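Local coordinates for protein membrane attack complex assembly inhibitor BGA71 (Borreliella bavariensis, PDB 6FMH) that probably protects the Lyme disease spirochaete from complement by inhibiting assembly of the membrane attack complex, as an outer surface protein, at residues N22-E27 and I61-Y66. Numbering follows the deposited sequence.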
ATOM      1  N   ASN A  22      -7.951  -5.519   4.073  1.00 26.60           N
ATOM      2  CA  ASN A  22      -8.024  -6.920   4.440  1.00 26.91           C
ATOM      3  C   ASN A  22      -8.076  -7.748   3.171  1.00 26.68           C
ATOM      4  O   ASN A  22      -7.639  -8.900   3.139  1.00 24.96           O
ATOM      5  CB  ASN A  22      -9.293  -7.234   5.277  1.00 29.68           C
ATOM      6  CG  ASN A  22      -9.277  -6.551   6.656  1.00 31.81           C
ATOM      7  OD1 ASN A  22      -8.206  -6.347   7.200  1.00 33.30           O
ATOM      8  ND2 ASN A  22     -10.459  -6.227   7.241  1.00 33.07           N
ATOM      9  N   GLN A  23      -8.734  -7.205   2.156  1.00 24.95           N
ATOM     10  CA  GLN A  23      -8.920  -7.930   0.924  1.00 26.36           C
ATOM     11  C   GLN A  23      -7.554  -8.076   0.264  1.00 27.76           C
ATOM     12  O   GLN A  23      -7.157  -9.185  -0.114  1.00 27.91           O
ATOM     13  CB  GLN A  23     -10.012  -7.323   0.055  1.00 28.50           C
ATOM     14  CG  GLN A  23     -10.269  -8.044  -1.256  1.00 31.97           C
ATOM     15  CD  GLN A  23     -10.904  -9.462  -1.083  1.00 34.56           C
ATOM     16  OE1 GLN A  23     -11.928  -9.572  -0.458  1.00 33.85           O
ATOM     17  NE2 GLN A  23     -10.301 -10.547  -1.663  1.00 38.50           N
ATOM     18  N   ASN A  24      -6.803  -6.982   0.218  1.00 28.37           N
ATOM     19  CA  ASN A  24      -5.408  -7.000  -0.195  1.00 29.08           C
ATOM     20  C   ASN A  24      -4.579  -8.064   0.520  1.00 29.55           C
ATOM     21  O   ASN A  24      -3.946  -8.877  -0.134  1.00 29.09           O
ATOM     22  CB  ASN A  24      -4.767  -5.649   0.052  1.00 30.59           C
ATOM     23  CG  ASN A  24      -5.004  -4.673  -1.081  1.00 33.62           C
ATOM     24  OD1 ASN A  24      -5.383  -5.052  -2.204  1.00 41.00           O
ATOM     25  ND2 ASN A  24      -4.796  -3.408  -0.796  1.00 33.07           N
ATOM     26  N   LYS A  25      -4.623  -8.074   1.851  1.00 29.47           N
ATOM     27  CA  LYS A  25      -3.836  -8.982   2.671  1.00 29.72           C
ATOM     28  C   LYS A  25      -4.128 -10.448   2.339  1.00 30.14           C
ATOM     29  O   LYS A  25      -3.209 -11.236   2.093  1.00 35.14           O
ATOM     30  CB  LYS A  25      -4.064  -8.650   4.138  1.00 31.84           C
ATOM     31  CG  LYS A  25      -3.283  -9.509   5.126  1.00 37.08           C
ATOM     32  CD  LYS A  25      -1.765  -9.598   4.867  1.00 43.08           C
ATOM     33  CE  LYS A  25      -1.057 -10.411   5.925  1.00 42.52           C
ATOM     34  NZ  LYS A  25       0.423 -10.316   5.824  1.00 40.81           N
ATOM     35  N   GLN A  26      -5.399 -10.793   2.239  1.00 26.26           N
ATOM     36  CA  GLN A  26      -5.812 -12.134   1.890  1.00 23.45           C
ATOM     37  C   GLN A  26      -5.284 -12.560   0.530  1.00 24.06           C
ATOM     38  O   GLN A  26      -4.853 -13.705   0.357  1.00 25.72           O
ATOM     39  CB  GLN A  26      -7.333 -12.246   1.970  1.00 20.55           C
ATOM     40  CG  GLN A  26      -7.908 -12.133   3.394  1.00 18.28           C
ATOM     41  CD  GLN A  26      -7.320 -13.143   4.391  1.00 17.37           C
ATOM     42  OE1 GLN A  26      -6.739 -14.158   4.004  1.00 19.31           O
ATOM     43  NE2 GLN A  26      -7.431 -12.850   5.666  1.00 15.75           N
ATOM     44  N   GLU A  27      -5.266 -11.638  -0.424  1.00 24.16           N
ATOM     45  CA  GLU A  27      -4.682 -11.912  -1.758  1.00 23.07           C
ATOM     46  C   GLU A  27      -3.200 -12.184  -1.661  1.00 23.74           C
ATOM     47  O   GLU A  27      -2.699 -13.184  -2.237  1.00 21.36           O
ATOM     48  CB  GLU A  27      -4.924 -10.737  -2.712  1.00 21.92           C
ATOM     49  CG  GLU A  27      -6.372 -10.625  -3.166  1.00 20.67           C
ATOM     50  CD  GLU A  27      -6.722  -9.302  -3.807  1.00 20.56           C
ATOM     51  OE1 GLU A  27      -5.788  -8.435  -3.981  1.00 22.75           O
ATOM     52  OE2 GLU A  27      -7.937  -9.130  -4.077  1.00 18.71           O
ATOM     53  N   ILE A  61       0.169  -7.860 -11.111  1.00 27.18           N
ATOM     54  CA  ILE A  61      -0.366  -8.697 -12.154  1.00 27.16           C
ATOM     55  C   ILE A  61      -1.085  -9.921 -11.581  1.00 24.29           C
ATOM     56  O   ILE A  61      -2.232 -10.191 -11.940  1.00 24.79           O
ATOM     57  CB  ILE A  61       0.726  -9.096 -13.168  1.00 29.20           C
ATOM     58  CG1 ILE A  61       1.140  -7.882 -13.984  1.00 32.49           C
ATOM     59  CG2 ILE A  61       0.216 -10.132 -14.136  1.00 31.65           C
ATOM     60  CD1 ILE A  61       2.517  -7.969 -14.628  1.00 31.88           C
ATOM     61  N   LYS A  62      -0.416 -10.637 -10.695  1.00 22.22           N
ATOM     62  CA  LYS A  62      -0.976 -11.825 -10.033  1.00 21.29           C
ATOM     63  C   LYS A  62      -2.222 -11.565  -9.175  1.00 19.18           C
ATOM     64  O   LYS A  62      -3.114 -12.415  -9.116  1.00 16.49           O
ATOM     65  CB  LYS A  62       0.068 -12.485  -9.141  1.00 22.32           C
ATOM     66  CG  LYS A  62       1.165 -13.193  -9.908  1.00 23.20           C
ATOM     67  CD  LYS A  62       2.247 -13.611  -8.939  1.00 24.31           C
ATOM     68  CE  LYS A  62       3.370 -14.334  -9.616  1.00 24.67           C
ATOM     69  NZ  LYS A  62       4.567 -14.365  -8.717  1.00 24.70           N
ATOM     70  N   ARG A  63      -2.260 -10.424  -8.495  1.00 17.86           N
ATOM     71  CA  ARG A  63      -3.449 -10.075  -7.715  1.00 17.42           C
ATOM     72  C   ARG A  63      -4.687 -10.169  -8.589  1.00 15.55           C
ATOM     73  O   ARG A  63      -5.685 -10.790  -8.228  1.00 13.50           O
ATOM     74  CB  ARG A  63      -3.330  -8.677  -7.111  1.00 19.00           C
ATOM     75  CG  ARG A  63      -2.272  -8.537  -6.023  1.00 20.33           C
ATOM     76  CD  ARG A  63      -1.745  -7.092  -5.701  1.00 21.32           C
ATOM     77  NE  ARG A  63      -2.775  -6.425  -4.927  1.00 24.90           N
ATOM     78  CZ  ARG A  63      -2.838  -5.111  -4.630  1.00 24.33           C
ATOM     79  NH1 ARG A  63      -1.876  -4.290  -4.939  1.00 21.94           N
ATOM     80  NH2 ARG A  63      -3.870  -4.658  -3.938  1.00 24.48           N
ATOM     81  N   THR A  64      -4.616  -9.572  -9.776  1.00 14.88           N
ATOM     82  CA  THR A  64      -5.791  -9.582 -10.685  1.00 13.96           C
ATOM     83  C   THR A  64      -6.056 -10.932 -11.285  1.00 12.44           C
ATOM     84  O   THR A  64      -7.125 -11.452 -11.205  1.00 11.33           O
ATOM     85  CB  THR A  64      -5.681  -8.522 -11.814  1.00 14.38           C
ATOM     86  OG1 THR A  64      -5.991  -7.218 -11.287  1.00 11.78           O
ATOM     87  CG2 THR A  64      -6.700  -8.792 -12.886  1.00 15.31           C
ATOM     88  N   ILE A  65      -4.999 -11.553 -11.767  1.00 12.99           N
ATOM     89  CA  ILE A  65      -5.117 -12.852 -12.457  1.00 12.21           C
ATOM     90  C   ILE A  65      -5.585 -13.940 -11.530  1.00 11.72           C
ATOM     91  O   ILE A  65      -6.583 -14.583 -11.787  1.00 11.88           O
ATOM     92  CB  ILE A  65      -3.758 -13.299 -13.071  1.00 11.89           C
ATOM     93  CG1 ILE A  65      -3.233 -12.283 -14.083  1.00 10.91           C
ATOM     94  CG2 ILE A  65      -3.872 -14.682 -13.713  1.00 12.66           C
ATOM     95  CD1 ILE A  65      -3.673 -12.518 -15.481  1.00 10.88           C
ATOM     96  N   TYR A  66      -4.861 -14.119 -10.428  1.00 11.59           N
ATOM     97  CA  TYR A  66      -5.093 -15.230  -9.501  1.00 10.80           C
ATOM     98  C   TYR A  66      -6.437 -15.104  -8.866  1.00 10.57           C
ATOM     99  O   TYR A  66      -7.129 -16.105  -8.645  1.00 10.18           O
ATOM    100  CB  TYR A  66      -4.025 -15.242  -8.426  1.00 10.84           C
ATOM    101  CG  TYR A  66      -2.644 -15.770  -8.837  1.00 11.01           C
ATOM    102  CD1 TYR A  66      -2.197 -15.722 -10.132  1.00 11.21           C
ATOM    103  CD2 TYR A  66      -1.805 -16.318  -7.883  1.00 11.57           C
ATOM    104  CE1 TYR A  66      -0.955 -16.174 -10.474  1.00 11.50           C
ATOM    105  CE2 TYR A  66      -0.565 -16.797  -8.206  1.00 11.83           C
ATOM    106  CZ  TYR A  66      -0.148 -16.732  -9.520  1.00 11.71           C
ATOM    107  OH  TYR A  66       1.115 -17.166  -9.843  1.00 11.32           O
TER
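Two helices of the all-helical Borrelia BbCRASP-1-type fold, 12-36 and 55-68, are joined here by one arginine: Arg-63 reaches from the second to Asn-24 and Glu-27, one turn apart on the first. The backbones come closest between Glu-27 and Arg-63, whose CA atoms lie 6.4 Å apart. Contacts across the two segments run through the polar ends of Arg-63, Asn-24 and Glu-27. Arg-63 starts with CG anti to its carbonyl carbon, then bends at chi3 (76°), and this turn carries the guanidinium over to helix 12-36. There Arg-63 NH2 points to Asn-24 OD1 as a hydrogen-bond donor, but the modelled 2.3 Å between them and the bent N-H...O angle of 120° make the details doubtful at 2.8 Å resolution. Amide and guanidinium planes are nearly perpendicular, with the oxygen approaching the guanidinium edge. Glu-27, its chain extended beyond CG, brings OE1 to the edge of the same group, in its plane. This OE1 faces Arg-63 NE at 3.7 Å, a long salt bridge, and the carboxylate is turned 51° from the guanidinium. The other oxygen, OE2, has a weak, long ion pair with Arg-148 of helix 127-163.

Elsewhere on the guanidinium, NH1 is hydrogen-bonded to Gln-60 OE1, within its own helix, and forms a salt bridge with Asp-112 of helix 90-123. The Arg-63 side chain also touches Ile-31, further along helix 12-36.

The guanidinium's orientation should therefore rest mainly on NH1, with the long contact at NE and the less certain one at NH2 adding to it. Arg-63 and Glu-27 are both buried; having Glu-27 and Asp-112 nearby would be expected to offset the cost of burying the positive charge, while tying helices 12-36, 55-68 and 90-123 together electrostatically.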